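Local atomic coordinates of uncharacterized protein YycE (Bacillus subtilis, PDB entry 1TWU), a protein that is of unknown function but belongs to the vicinal oxygen chelate superfamily and may be a glyoxalase- or fosfomycin-resistance-like protein. Residues R27-G32 against I120-G125. Sequence-based numbering, arbitrary orientation.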
ATOM      1  N   ARG A  27      -3.240  -2.872 -17.920  1.00 26.16           N
ATOM      2  CA  ARG A  27      -4.203  -3.889 -18.324  1.00 26.33           C
ATOM      3  C   ARG A  27      -4.807  -4.592 -17.108  1.00 25.85           C
ATOM      4  O   ARG A  27      -6.012  -4.828 -17.053  1.00 25.97           O
ATOM      5  CB  ARG A  27      -3.548  -4.928 -19.234  1.00 24.67           C
ATOM      6  CG  ARG A  27      -4.482  -6.083 -19.583  1.00 24.38           C
ATOM      7  CD  ARG A  27      -3.874  -6.985 -20.633  1.00 25.46           C
ATOM      8  NE  ARG A  27      -4.794  -8.014 -21.120  1.00 24.40           N
ATOM      9  CZ  ARG A  27      -4.963  -9.208 -20.561  1.00 23.60           C
ATOM     10  NH1 ARG A  27      -4.279  -9.549 -19.479  1.00 22.93           N
ATOM     11  NH2 ARG A  27      -5.805 -10.075 -21.105  1.00 24.63           N
ATOM     12  N   PHE A  28      -3.967  -4.923 -16.133  1.00 25.22           N
ATOM     13  CA  PHE A  28      -4.431  -5.603 -14.928  1.00 24.11           C
ATOM     14  C   PHE A  28      -5.341  -4.720 -14.080  1.00 25.34           C
ATOM     15  O   PHE A  28      -6.456  -5.119 -13.720  1.00 23.98           O
ATOM     16  CB  PHE A  28      -3.238  -6.040 -14.069  1.00 24.06           C
ATOM     17  CG  PHE A  28      -3.630  -6.716 -12.771  1.00 23.14           C
ATOM     18  CD1 PHE A  28      -3.961  -8.070 -12.741  1.00 22.33           C
ATOM     19  CD2 PHE A  28      -3.685  -5.991 -11.581  1.00 21.35           C
ATOM     20  CE1 PHE A  28      -4.340  -8.694 -11.543  1.00 20.85           C
ATOM     21  CE2 PHE A  28      -4.063  -6.602 -10.385  1.00 21.00           C
ATOM     22  CZ  PHE A  28      -4.391  -7.957 -10.366  1.00 20.04           C
ATOM     23  N   TYR A  29      -4.860  -3.521 -13.759  1.00 24.72           N
ATOM     24  CA  TYR A  29      -5.605  -2.594 -12.909  1.00 25.82           C
ATOM     25  C   TYR A  29      -6.769  -1.858 -13.542  1.00 26.05           C
ATOM     26  O   TYR A  29      -7.812  -1.685 -12.908  1.00 26.26           O
ATOM     27  CB  TYR A  29      -4.640  -1.587 -12.271  1.00 22.78           C
ATOM     28  CG  TYR A  29      -3.784  -2.237 -11.225  1.00 22.82           C
ATOM     29  CD1 TYR A  29      -4.286  -2.495  -9.953  1.00 21.52           C
ATOM     30  CD2 TYR A  29      -2.500  -2.696 -11.534  1.00 22.91           C
ATOM     31  CE1 TYR A  29      -3.528  -3.207  -9.006  1.00 23.63           C
ATOM     32  CE2 TYR A  29      -1.733  -3.410 -10.600  1.00 21.98           C
ATOM     33  CZ  TYR A  29      -2.253  -3.663  -9.341  1.00 22.66           C
ATOM     34  OH  TYR A  29      -1.517  -4.383  -8.432  1.00 21.03           O
ATOM     35  N   GLU A  30      -6.609  -1.429 -14.784  1.00 26.57           N
ATOM     36  CA  GLU A  30      -7.681  -0.703 -15.424  1.00 28.81           C
ATOM     37  C   GLU A  30      -8.642  -1.643 -16.138  1.00 29.48           C
ATOM     38  O   GLU A  30      -9.855  -1.555 -15.951  1.00 29.37           O
ATOM     39  CB  GLU A  30      -7.111   0.324 -16.395  1.00 29.38           C
ATOM     40  CG  GLU A  30      -7.881   1.618 -16.379  1.00 32.55           C
ATOM     41  CD  GLU A  30      -7.331   2.640 -17.346  1.00 36.07           C
ATOM     42  OE1 GLU A  30      -6.087   2.763 -17.449  1.00 37.81           O
ATOM     43  OE2 GLU A  30      -8.147   3.333 -17.989  1.00 37.33           O
ATOM     44  N   GLU A  31      -8.105  -2.548 -16.947  1.00 30.16           N
ATOM     45  CA  GLU A  31      -8.949  -3.496 -17.660  1.00 31.79           C
ATOM     46  C   GLU A  31      -9.399  -4.638 -16.758  1.00 31.18           C
ATOM     47  O   GLU A  31     -10.523  -5.121 -16.873  1.00 33.55           O
ATOM     48  CB  GLU A  31      -8.214  -4.096 -18.852  1.00 33.56           C
ATOM     49  CG  GLU A  31      -7.789  -3.108 -19.909  1.00 38.83           C
ATOM     50  CD  GLU A  31      -7.379  -3.812 -21.197  1.00 43.53           C
ATOM     51  OE1 GLU A  31      -6.529  -3.259 -21.938  1.00 45.96           O
ATOM     52  OE2 GLU A  31      -7.916  -4.916 -21.474  1.00 44.97           O
ATOM     53  N   GLY A  32      -8.519  -5.071 -15.867  1.00 29.53           N
ATOM     54  CA  GLY A  32      -8.856  -6.168 -14.985  1.00 29.21           C
ATOM     55  C   GLY A  32      -9.727  -5.779 -13.816  1.00 30.36           C
ATOM     56  O   GLY A  32     -10.878  -6.206 -13.724  1.00 31.58           O
ATOM     57  N   ILE A 120      -4.585 -13.475  -6.344  1.00 26.44           N
ATOM     58  CA  ILE A 120      -4.205 -13.385  -7.753  1.00 26.14           C
ATOM     59  C   ILE A 120      -2.962 -12.509  -7.812  1.00 26.75           C
ATOM     60  O   ILE A 120      -2.918 -11.465  -7.164  1.00 26.52           O
ATOM     61  CB  ILE A 120      -5.307 -12.691  -8.601  1.00 25.93           C
ATOM     62  CG1 ILE A 120      -6.668 -13.385  -8.403  1.00 28.10           C
ATOM     63  CG2 ILE A 120      -4.895 -12.673 -10.059  1.00 25.59           C
ATOM     64  CD1 ILE A 120      -6.705 -14.861  -8.757  1.00 26.81           C
ATOM     65  N   GLU A 121      -1.949 -12.922  -8.565  1.00 27.58           N
ATOM     66  CA  GLU A 121      -0.746 -12.095  -8.674  1.00 28.93           C
ATOM     67  C   GLU A 121      -0.911 -11.069  -9.783  1.00 27.76           C
ATOM     68  O   GLU A 121      -1.451 -11.379 -10.845  1.00 26.50           O
ATOM     69  CB  GLU A 121       0.484 -12.934  -8.989  1.00 30.86           C
ATOM     70  CG  GLU A 121       0.880 -13.914  -7.927  1.00 35.73           C
ATOM     71  CD  GLU A 121       2.248 -14.505  -8.206  1.00 38.49           C
ATOM     72  OE1 GLU A 121       2.487 -14.929  -9.359  1.00 38.22           O
ATOM     73  OE2 GLU A 121       3.081 -14.542  -7.274  1.00 41.45           O
ATOM     74  N   ASP A 122      -0.450  -9.845  -9.541  1.00 27.46           N
ATOM     75  CA  ASP A 122      -0.551  -8.818 -10.566  1.00 26.47           C
ATOM     76  C   ASP A 122       0.653  -9.045 -11.484  1.00 25.18           C
ATOM     77  O   ASP A 122       1.480  -9.912 -11.203  1.00 24.01           O
ATOM     78  CB  ASP A 122      -0.605  -7.413  -9.918  1.00 25.61           C
ATOM     79  CG  ASP A 122       0.764  -6.824  -9.593  1.00 28.20           C
ATOM     80  OD1 ASP A 122       1.780  -7.552  -9.536  1.00 29.62           O
ATOM     81  OD2 ASP A 122       0.811  -5.594  -9.371  1.00 26.87           O
ATOM     82  N   PRO A 123       0.760  -8.300 -12.596  1.00 24.65           N
ATOM     83  CA  PRO A 123       1.889  -8.487 -13.515  1.00 24.33           C
ATOM     84  C   PRO A 123       3.292  -8.555 -12.890  1.00 24.89           C
ATOM     85  O   PRO A 123       4.181  -9.223 -13.431  1.00 24.47           O
ATOM     86  CB  PRO A 123       1.740  -7.311 -14.479  1.00 23.95           C
ATOM     87  CG  PRO A 123       0.268  -7.100 -14.513  1.00 24.25           C
ATOM     88  CD  PRO A 123      -0.113  -7.210 -13.063  1.00 24.05           C
ATOM     89  N   ASP A 124       3.493  -7.881 -11.759  1.00 23.41           N
ATOM     90  CA  ASP A 124       4.803  -7.880 -11.121  1.00 23.56           C
ATOM     91  C   ASP A 124       4.914  -8.693  -9.844  1.00 23.91           C
ATOM     92  O   ASP A 124       5.838  -8.490  -9.057  1.00 23.74           O
ATOM     93  CB  ASP A 124       5.274  -6.446 -10.863  1.00 24.69           C
ATOM     94  CG  ASP A 124       5.570  -5.692 -12.150  1.00 26.76           C
ATOM     95  OD1 ASP A 124       6.202  -6.287 -13.054  1.00 25.81           O
ATOM     96  OD2 ASP A 124       5.183  -4.507 -12.256  1.00 26.65           O
ATOM     97  N   GLY A 125       3.968  -9.604  -9.636  1.00 23.94           N
ATOM     98  CA  GLY A 125       4.025 -10.472  -8.474  1.00 23.31           C
ATOM     99  C   GLY A 125       3.468  -9.967  -7.165  1.00 24.45           C
ATOM    100  O   GLY A 125       3.674 -10.599  -6.128  1.00 24.23           O
TER
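Phe28 and Asp122 meet through two first torsions: Phe28 carries CG anti to its backbone N (chi1 178°), which extends the ring from helix 22-32 to the end of strand 117-121, while Asp122 holds CG between its own N and carbonyl carbon (chi1 85°), swinging the carboxylate toward Tyr29 OH and the amides of its own loop. The backbone sets Asp122 CB over one face of the extended phenyl ring, 3.8 Å from the Phe28 centroid and near the ring normal, a CH-pi contact displaced toward the rim. Ring and carboxylate planes are nearly perpendicular. Pro123 continues the apolar surface, its CD lying 3.5 Å from Phe28 CB, and Ile120 CG2 comes up at the ring edge, 4.3 Å from Phe28 CE1.

Tyr29 supplies the polar part. Its hydroxyl OH donates to Asp122 OD2 over 2.8 Å, reaching the anti side of that oxygen somewhat out of the carboxylate plane. The other oxygen turns back to its own loop: Asp122 OD1 accepts from Asp124 N at 2.8 Å, closing an Asx turn, although the N-H...O angle of 132° shows a bent bond. Trp126 N also donates to OD1. The same loop is a type I turn, closed by Gly125 N to Asp122 O.

Topologically, the contact joins the two beta-alpha-beta-beta-beta modules of the vicinal oxygen chelate fold: the helix belongs to the N-terminal module, the turn to the C-terminal one, where it connects strands 117-121 and 127-131. Ile128 of the latter strand touches Phe28, Tyr29 and Asp122, and Tyr103 meets the Phe28 ring edge-to-face.

Three donors, the Tyr29 hydroxyl and the Asp124 and Trp126 amides, thus probably stabilise a negative charge on buried Asp122, while its methylene is left to pack against phenylalanine.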